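Local coordinates for protein aldehyde dehydrogenase (Anabaena variabilis, PDB 4H7N) that probably oxidises aldehydes to carboxylic acids with NAD+ as electron acceptor, at residues Leu105-Ser109 with Gln121-Val125; Glu87-Phe91 with Phe138-Met144; Val21-Pro25 with Val189-Thr195. All coordinates share one frame; numbering follows the deposited sequence.

The three contacts illustrate how chemistry changes with depth. Interaction 2, whose centre lies about 9 Å from that of the chain, is a buried helix-helix meeting in which a carboxylate receives helix amides and one phenylalanine ring is packed by a leucine and a selenomethionine. Interaction 1 draws on the far end of the same helix 82-106, at the surface, where a single backbone strand bond is flanked by polar side chains and one leucine packs against helix carbonyls. Interaction 3, also largely buried, ties strand 18-22, near the N-terminus, to a glycine-rich turn through one glutamate and two prolines. Along the chain, the loop closed by interaction 3 encloses that of interaction 2, which encloses interaction 1.

Interaction 1 (Leu105-Ser109 with Gln121-Val125); sequences LLQTS and QQSLV
Leu-124 sets its CG anti to its own carbonyl carbon (chi1 -62°) and then turns through an unusual second torsion (chi2 136°), which carries CD1 to the C-terminal part of helix 82-106. There the methyl lies 3.6 Å from Leu-105 O and 3.8 Å from Leu-106 O, so the leucine meets the helix through backbone carbonyls and not through another apolar side chain. Further along, the chain straightens and comes alongside the strand. CB of Thr-108 is 3.3 Å from Gln-122 O, and its CG2, set beside the backbone N, approaches CB of Ser-123 at 4.0 Å. Ser-109 and Gln-122 then form an antiparallel hydrogen-bonded pair: Gln-122 N donates to Ser-109 O over 3.0 Å in a nearly straight bond (164°). The same oxygen receives a weaker CA-H contact from Gln-121 CA at 3.4 Å. On one face of the sheet, Ser-109 OG lies 3.5 Å from CB of Gln-122, a touch between a hydroxyl and a methylene. Beyond that point the glutamine bends at chi2 and leads its amide away from the serine, and its OE1 accepts a hydrogen bond from Glu-431 N of the second subunit. Strand 118-134 is also bonded along its backbone to strand 454-462, at Gln-121 with Phe-459 and at Ser-123 with Gln-457. The contact thus marks where a helix passes into an antiparallel hairpin, part of the small projecting sheet that aldehyde dehydrogenases characteristically use for oligomerisation.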
loop_
_atom_site.group_PDB
_atom_site.type_symbol
_atom_site.label_atom_id
_atom_site.label_comp_id
_atom_site.label_asym_id
_atom_site.label_seq_id
_atom_site.Cartn_x
_atom_site.Cartn_y
_atom_site.Cartn_z
ATOM N N LEU A 105 -16.425 -10.002 -0.973
ATOM C CA LEU A 105 -15.149 -9.453 -0.517
ATOM C C LEU A 105 -15.125 -9.206 0.976
ATOM O O LEU A 105 -14.043 -9.151 1.548
ATOM C CB LEU A 105 -14.801 -8.141 -1.283
ATOM C CG LEU A 105 -14.632 -8.364 -2.798
ATOM C CD1 LEU A 105 -14.430 -7.056 -3.543
ATOM C CD2 LEU A 105 -13.472 -9.313 -3.116
ATOM N N LEU A 106 -16.285 -9.010 1.610
ATOM C CA LEU A 106 -16.323 -8.660 3.019
ATOM C C LEU A 106 -16.635 -9.840 3.951
ATOM O O LEU A 106 -16.701 -9.675 5.159
ATOM C CB LEU A 106 -17.329 -7.579 3.261
ATOM C CG LEU A 106 -17.053 -6.245 2.573
ATOM C CD1 LEU A 106 -18.216 -5.362 2.866
ATOM C CD2 LEU A 106 -15.801 -5.599 3.102
ATOM N N GLN A 107 -16.841 -11.018 3.395
ATOM C CA GLN A 107 -17.272 -12.156 4.221
ATOM C C GLN A 107 -16.100 -12.661 5.095
ATOM O O GLN A 107 -14.977 -12.795 4.610
ATOM C CB GLN A 107 -17.815 -13.274 3.332
ATOM C CG GLN A 107 -16.737 -14.036 2.589
ATOM C CD GLN A 107 -17.275 -14.815 1.403
ATOM O OE1 GLN A 107 -18.457 -15.183 1.362
ATOM N NE2 GLN A 107 -16.406 -15.063 0.415
ATOM N N THR A 108 -16.361 -12.902 6.380
ATOM C CA THR A 108 -15.361 -13.512 7.270
ATOM C C THR A 108 -15.075 -14.949 6.794
ATOM O O THR A 108 -15.788 -15.515 5.978
ATOM C CB THR A 108 -15.849 -13.592 8.739
ATOM O OG1 THR A 108 -16.997 -14.461 8.804
ATOM C CG2 THR A 108 -16.188 -12.203 9.331
ATOM N N SER A 109 -14.031 -15.538 7.337
ATOM C CA SER A 109 -13.686 -16.898 7.011
ATOM C C SER A 109 -13.180 -17.579 8.283
ATOM O O SER A 109 -12.788 -16.922 9.243
ATOM C CB SER A 109 -12.642 -16.900 5.889
ATOM O OG SER A 109 -11.638 -15.928 6.144
ATOM N N GLN A 121 -9.757 -17.391 12.642
ATOM C CA GLN A 121 -10.837 -16.649 11.976
ATOM C C GLN A 121 -10.281 -15.353 11.448
ATOM O O GLN A 121 -9.363 -14.794 12.034
ATOM C CB GLN A 121 -11.994 -16.360 12.921
ATOM C CG GLN A 121 -12.837 -17.583 13.237
ATOM C CD GLN A 121 -13.859 -17.295 14.325
ATOM O OE1 GLN A 121 -14.399 -16.191 14.403
ATOM N NE2 GLN A 121 -14.117 -18.283 15.175
ATOM N N GLN A 122 -10.824 -14.877 10.335
ATOM C CA GLN A 122 -10.398 -13.612 9.731
ATOM C C GLN A 122 -11.570 -12.639 9.699
ATOM O O GLN A 122 -12.711 -13.056 9.548
ATOM C CB GLN A 122 -9.908 -13.847 8.315
ATOM C CG GLN A 122 -8.711 -14.804 8.171
ATOM C CD GLN A 122 -7.319 -14.115 8.327
ATOM O OE1 GLN A 122 -6.275 -14.755 8.163
ATOM N NE2 GLN A 122 -7.315 -12.823 8.642
ATOM N N SER A 123 -11.302 -11.346 9.887
ATOM C CA SER A 123 -12.329 -10.322 9.596
ATOM C C SER A 123 -11.690 -9.079 9.029
ATOM O O SER A 123 -10.468 -9.004 8.917
ATOM C CB SER A 123 -13.189 -9.974 10.816
ATOM O OG SER A 123 -12.417 -9.258 11.753
ATOM N N LEU A 124 -12.530 -8.130 8.627
ATOM C CA LEU A 124 -12.095 -6.945 7.923
ATOM C C LEU A 124 -12.700 -5.685 8.572
ATOM O O LEU A 124 -13.887 -5.631 8.791
ATOM C CB LEU A 124 -12.533 -7.071 6.487
ATOM C CG LEU A 124 -11.892 -8.285 5.814
ATOM C CD1 LEU A 124 -12.938 -9.029 4.987
ATOM C CD2 LEU A 124 -10.687 -7.898 4.995
ATOM N N VAL A 125 -11.874 -4.693 8.865
ATOM C CA VAL A 125 -12.291 -3.504 9.598
ATOM C C VAL A 125 -12.010 -2.274 8.702
ATOM O O VAL A 125 -10.842 -1.986 8.393
ATOM C CB VAL A 125 -11.459 -3.371 10.896
ATOM C CG1 VAL A 125 -11.933 -2.216 11.748
ATOM C CG2 VAL A 125 -11.562 -4.656 11.703
#

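Interaction 2 (Glu87-Phe91 with Phe138-Met144); sequences EIDSF and FPLTLSM
Glu-87 points its carboxylate from one helix at the first turn of another, 139-144, where one oxygen serves two amides. OE2 takes Thr-141 N on its anti lone pair, at 3.1 Å and nearly straight (164°), and has a weak, more bent bond from Leu-140 N at 2.9 Å. This position at a helix N-terminus would favour the charged carboxylate. The other oxygen, OE1, lies at the edge of the Phe-138 ring, carboxylate and ring almost perpendicular, and forms a salt bridge with Arg-80. The Phe-138 side chain is about 10 Å from that of Glu-232, the predicted active-site residue. Thr-141 brings CG2 alongside the other helix, 3.3 Å from Glu-87 O. One turn further along, Phe-91 has CG anti to the backbone N (chi1 171°), which turns a face of its ring to Leu-140, whose CD1 makes a CH-pi contact 4.2 Å from the centroid. Met-144, a selenomethionine, comes obliquely to the same ring: CG is 3.4 Å from Phe-91 CE1, and SE completes a Met-aromatic contact. The two helical segments run nearly parallel, 23° apart; helix 67-78 packs on Ile-88 and Pro-139, while helix 48-64 meets Phe-91 through Ile-63 and Met-144 through Trp-59.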
loop_
_atom_site.group_PDB
_atom_site.type_symbol
_atom_site.label_atom_id
_atom_site.label_comp_id
_atom_site.label_asym_id
_atom_site.label_seq_id
_atom_site.Cartn_x
_atom_site.Cartn_y
_atom_site.Cartn_z
ATOM N N GLU A 87 -20.385 9.480 -18.820
ATOM C CA GLU A 87 -19.913 9.549 -17.427
ATOM C C GLU A 87 -21.009 9.141 -16.501
ATOM O O GLU A 87 -20.779 8.372 -15.547
ATOM C CB GLU A 87 -19.503 10.957 -17.020
ATOM C CG GLU A 87 -18.066 11.260 -17.075
ATOM C CD GLU A 87 -17.691 12.557 -16.377
ATOM O OE1 GLU A 87 -17.573 13.542 -17.116
ATOM O OE2 GLU A 87 -17.449 12.579 -15.122
ATOM N N ILE A 88 -22.210 9.669 -16.753
ATOM C CA ILE A 88 -23.325 9.341 -15.889
ATOM C C ILE A 88 -23.666 7.834 -15.926
ATOM O O ILE A 88 -23.923 7.233 -14.894
ATOM C CB ILE A 88 -24.551 10.205 -16.177
ATOM C CG1 ILE A 88 -24.253 11.638 -15.794
ATOM C CG2 ILE A 88 -25.717 9.708 -15.354
ATOM C CD1 ILE A 88 -25.221 12.707 -16.315
ATOM N N ASP A 89 -23.697 7.254 -17.114
ATOM C CA ASP A 89 -24.004 5.828 -17.286
ATOM C C ASP A 89 -22.950 4.965 -16.576
ATOM O O ASP A 89 -23.271 4.002 -15.883
ATOM C CB ASP A 89 -24.045 5.479 -18.775
ATOM C CG ASP A 89 -25.306 6.006 -19.465
ATOM O OD1 ASP A 89 -26.346 6.179 -18.785
ATOM O OD2 ASP A 89 -25.245 6.242 -20.702
ATOM N N SER A 90 -21.703 5.345 -16.755
ATOM C CA SER A 90 -20.562 4.666 -16.153
ATOM C C SER A 90 -20.570 4.745 -14.605
ATOM O O SER A 90 -20.362 3.736 -13.894
ATOM C CB SER A 90 -19.289 5.214 -16.765
ATOM O OG SER A 90 -18.164 4.949 -15.921
ATOM N N PHE A 91 -20.843 5.919 -14.060
ATOM C CA PHE A 91 -21.105 6.066 -12.603
ATOM C C PHE A 91 -22.227 5.135 -12.097
ATOM O O PHE A 91 -22.069 4.423 -11.120
ATOM C CB PHE A 91 -21.479 7.538 -12.290
ATOM C CG PHE A 91 -21.971 7.779 -10.884
ATOM C CD1 PHE A 91 -21.241 7.391 -9.808
ATOM C CD2 PHE A 91 -23.146 8.417 -10.661
ATOM C CE1 PHE A 91 -21.679 7.640 -8.526
ATOM C CE2 PHE A 91 -23.586 8.689 -9.409
ATOM C CZ PHE A 91 -22.838 8.308 -8.331
ATOM N N PHE A 138 -12.963 14.401 -15.635
ATOM C CA PHE A 138 -14.155 13.574 -15.578
ATOM C C PHE A 138 -14.653 13.747 -14.156
ATOM O O PHE A 138 -14.410 12.930 -13.270
ATOM C CB PHE A 138 -13.868 12.096 -15.870
ATOM C CG PHE A 138 -13.397 11.800 -17.279
ATOM C CD1 PHE A 138 -14.293 11.687 -18.317
ATOM C CD2 PHE A 138 -12.047 11.490 -17.532
ATOM C CE1 PHE A 138 -13.869 11.372 -19.592
ATOM C CE2 PHE A 138 -11.629 11.157 -18.813
ATOM C CZ PHE A 138 -12.550 11.110 -19.841
ATOM N N PRO A 139 -15.285 14.855 -13.907
ATOM C CA PRO A 139 -15.523 15.234 -12.528
ATOM C C PRO A 139 -16.378 14.221 -11.770
ATOM O O PRO A 139 -16.076 13.933 -10.613
ATOM C CB PRO A 139 -16.251 16.565 -12.621
ATOM C CG PRO A 139 -16.386 16.872 -14.029
ATOM C CD PRO A 139 -15.859 15.777 -14.886
ATOM N N LEU A 140 -17.413 13.680 -12.418
ATOM C CA LEU A 140 -18.294 12.754 -11.751
ATOM C C LEU A 140 -17.611 11.432 -11.550
ATOM O O LEU A 140 -17.459 10.964 -10.402
ATOM C CB LEU A 140 -19.614 12.578 -12.510
ATOM C CG LEU A 140 -20.521 11.511 -11.942
ATOM C CD1 LEU A 140 -21.037 11.922 -10.575
ATOM C CD2 LEU A 140 -21.681 11.194 -12.894
ATOM N N THR A 141 -17.116 10.828 -12.614
ATOM C CA THR A 141 -16.622 9.454 -12.455
ATOM C C THR A 141 -15.392 9.416 -11.563
ATOM O O THR A 141 -15.252 8.481 -10.757
ATOM C CB THR A 141 -16.349 8.739 -13.775
ATOM O OG1 THR A 141 -15.632 9.609 -14.606
ATOM C CG2 THR A 141 -17.669 8.402 -14.537
ATOM N N LEU A 142 -14.505 10.391 -11.691
ATOM C CA LEU A 142 -13.304 10.360 -10.868
ATOM C C LEU A 142 -13.524 10.800 -9.400
ATOM O O LEU A 142 -12.702 10.496 -8.563
ATOM C CB LEU A 142 -12.150 11.111 -11.569
ATOM C CG LEU A 142 -11.744 10.440 -12.902
ATOM C CD1 LEU A 142 -10.642 11.153 -13.666
ATOM C CD2 LEU A 142 -11.294 8.987 -12.734
ATOM N N SER A 143 -14.613 11.518 -9.087
ATOM C CA SER A 143 -14.961 11.781 -7.717
ATOM C C SER A 143 -15.510 10.516 -7.043
ATOM O O SER A 143 -15.435 10.397 -5.812
ATOM C CB SER A 143 -15.971 12.928 -7.579
ATOM O OG SER A 143 -17.248 12.584 -8.094
HETATM N N MSE A 144 -16.020 9.584 -7.846
HETATM C CA MSE A 144 -16.769 8.458 -7.322
HETATM C C MSE A 144 -16.080 7.129 -7.446
HETATM O O MSE A 144 -16.508 6.166 -6.835
HETATM C CB MSE A 144 -18.106 8.387 -8.082
HETATM C CG MSE A 144 -19.027 9.549 -7.705
HETATM SE SE MSE A 144 -19.644 9.476 -5.836
HETATM C CE MSE A 144 -18.812 11.036 -5.158
#

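Interaction 3 (Val21-Pro25 with Val189-Thr195); sequences VIIPP and VEGGGET
Pro-24 and Gly-191 bring their backbones within 4.6 Å, CA to CA, where two extended pieces of chain pass each other. Residues 21-22 finish a strand, and Ile-23 to Pro-25 continue it without helix or sheet. The partner runs extended through Val-189 and Glu-190 to Gly-191, whose angles (phi 157°, psi 175°) are of a kind readily adopted by glycine alone, and then turns into helix 193-200 with Gly-192 as N-cap. This passage from strand 186-188 through a glycine-rich turn into a helix resembles the strand-turn-helix of a Rossmann-type fold, consistent with the nucleotide-binding domain of this family; Gly-191 O is also hydrogen-bonded to Lys-160 NZ of the adjacent strand. Glu-190, its chain extended beyond CG, crosses Ile-22 at a slant and brings OE1 to Ile-23 N at 3.1 Å in an almost linear bond (169°), which reaches the carboxylate on its anti side and somewhat out of its plane. Ile-22 packs on the same carboxylate, its CB 3.4 Å from Glu-190 OE1. Between the two backbones a water accepts from Glu-190 N at 3.0 Å and donates a weak bond to Ile-23 O. The carbonyl of Glu-190 is buried and has no hydrogen-bond partner; instead it faces carbons of both prolines, with Pro-24 CA 3.3 Å from Glu-190 O and Pro-25 CD equally near. Thr-195, from the first turn of the helix, straddles the proline pair, its OG1 3.5 Å from Pro-24 CB and its CG2 directed to Pro-25 CD.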
loop_
_atom_site.group_PDB
_atom_site.type_symbol
_atom_site.label_atom_id
_atom_site.label_comp_id
_atom_site.label_asym_id
_atom_site.label_seq_id
_atom_site.Cartn_x
_atom_site.Cartn_y
_atom_site.Cartn_z
ATOM N N VAL A 21 -20.207 29.956 -7.646
ATOM C CA VAL A 21 -19.376 30.349 -6.489
ATOM C C VAL A 21 -19.327 29.167 -5.569
ATOM O O VAL A 21 -20.340 28.545 -5.326
ATOM C CB VAL A 21 -19.991 31.504 -5.685
ATOM C CG1 VAL A 21 -19.145 31.809 -4.460
ATOM C CG2 VAL A 21 -20.081 32.753 -6.565
ATOM N N ILE A 22 -18.171 28.859 -5.015
ATOM C CA ILE A 22 -18.119 27.845 -3.981
ATOM C C ILE A 22 -17.455 28.475 -2.765
ATOM O O ILE A 22 -16.772 29.488 -2.901
ATOM C CB ILE A 22 -17.309 26.621 -4.467
ATOM C CG1 ILE A 22 -15.888 26.995 -4.860
ATOM C CG2 ILE A 22 -18.027 25.933 -5.628
ATOM C CD1 ILE A 22 -15.117 25.799 -5.344
ATOM N N ILE A 23 -17.653 27.871 -1.603
ATOM C CA ILE A 23 -17.230 28.375 -0.322
ATOM C C ILE A 23 -16.388 27.362 0.449
ATOM O O ILE A 23 -16.918 26.541 1.118
ATOM C CB ILE A 23 -18.443 28.686 0.594
ATOM C CG1 ILE A 23 -19.527 29.410 -0.171
ATOM C CG2 ILE A 23 -18.039 29.525 1.807
ATOM C CD1 ILE A 23 -19.105 30.746 -0.622
ATOM N N PRO A 24 -15.069 27.489 0.416
ATOM C CA PRO A 24 -14.299 26.438 1.057
ATOM C C PRO A 24 -14.348 26.532 2.568
ATOM O O PRO A 24 -14.357 27.614 3.125
ATOM C CB PRO A 24 -12.882 26.624 0.515
ATOM C CG PRO A 24 -12.853 27.922 -0.196
ATOM C CD PRO A 24 -14.249 28.454 -0.320
ATOM N N PRO A 25 -14.411 25.388 3.251
ATOM C CA PRO A 25 -14.458 25.513 4.715
ATOM C C PRO A 25 -13.082 25.798 5.274
ATOM O O PRO A 25 -12.120 25.130 4.876
ATOM C CB PRO A 25 -14.920 24.118 5.158
ATOM C CG PRO A 25 -14.475 23.209 4.067
ATOM C CD PRO A 25 -14.411 23.997 2.804
ATOM N N VAL A 189 -17.174 18.396 0.155
ATOM C CA VAL A 189 -16.617 19.687 0.528
ATOM C C VAL A 189 -16.048 20.341 -0.717
ATOM O O VAL A 189 -15.594 19.682 -1.628
ATOM C CB VAL A 189 -15.564 19.609 1.640
ATOM C CG1 VAL A 189 -16.174 19.013 2.914
ATOM C CG2 VAL A 189 -14.398 18.769 1.242
ATOM N N GLU A 190 -16.082 21.651 -0.743
ATOM C CA GLU A 190 -15.648 22.432 -1.912
ATOM C C GLU A 190 -14.344 23.123 -1.598
ATOM O O GLU A 190 -14.109 23.528 -0.441
ATOM C CB GLU A 190 -16.685 23.516 -2.198
ATOM C CG GLU A 190 -17.962 22.989 -2.814
ATOM C CD GLU A 190 -19.129 23.991 -2.720
ATOM O OE1 GLU A 190 -19.008 25.061 -2.006
ATOM O OE2 GLU A 190 -20.169 23.697 -3.386
ATOM N N GLY A 191 -13.511 23.316 -2.608
ATOM C CA GLY A 191 -12.335 24.112 -2.398
ATOM C C GLY A 191 -11.274 23.792 -3.377
ATOM O O GLY A 191 -11.432 22.874 -4.172
ATOM N N GLY A 192 -10.186 24.563 -3.311
ATOM C CA GLY A 192 -9.027 24.300 -4.149
ATOM C C GLY A 192 -7.998 23.471 -3.448
ATOM O O GLY A 192 -8.294 22.766 -2.504
ATOM N N GLY A 193 -6.758 23.592 -3.906
ATOM C CA GLY A 193 -5.669 22.797 -3.417
ATOM C C GLY A 193 -5.438 22.920 -1.929
ATOM O O GLY A 193 -5.105 21.935 -1.278
ATOM N N GLU A 194 -5.608 24.116 -1.380
ATOM C CA GLU A 194 -5.395 24.334 0.043
ATOM C C GLU A 194 -6.403 23.546 0.859
ATOM O O GLU A 194 -6.057 23.010 1.875
ATOM C CB GLU A 194 -5.499 25.809 0.422
ATOM C CG GLU A 194 -5.299 26.081 1.932
ATOM C CD GLU A 194 -3.879 25.779 2.475
ATOM O OE1 GLU A 194 -2.965 25.394 1.703
ATOM O OE2 GLU A 194 -3.652 25.947 3.694
ATOM N N THR A 195 -7.652 23.484 0.418
ATOM C CA THR A 195 -8.637 22.683 1.151
ATOM C C THR A 195 -8.291 21.199 1.108
ATOM O O THR A 195 -8.477 20.475 2.079
ATOM C CB THR A 195 -10.016 22.917 0.572
ATOM O OG1 THR A 195 -10.308 24.289 0.685
ATOM C CG2 THR A 195 -11.068 22.104 1.319
HETATM O O HOH W 1 -17.604 23.315 1.216
#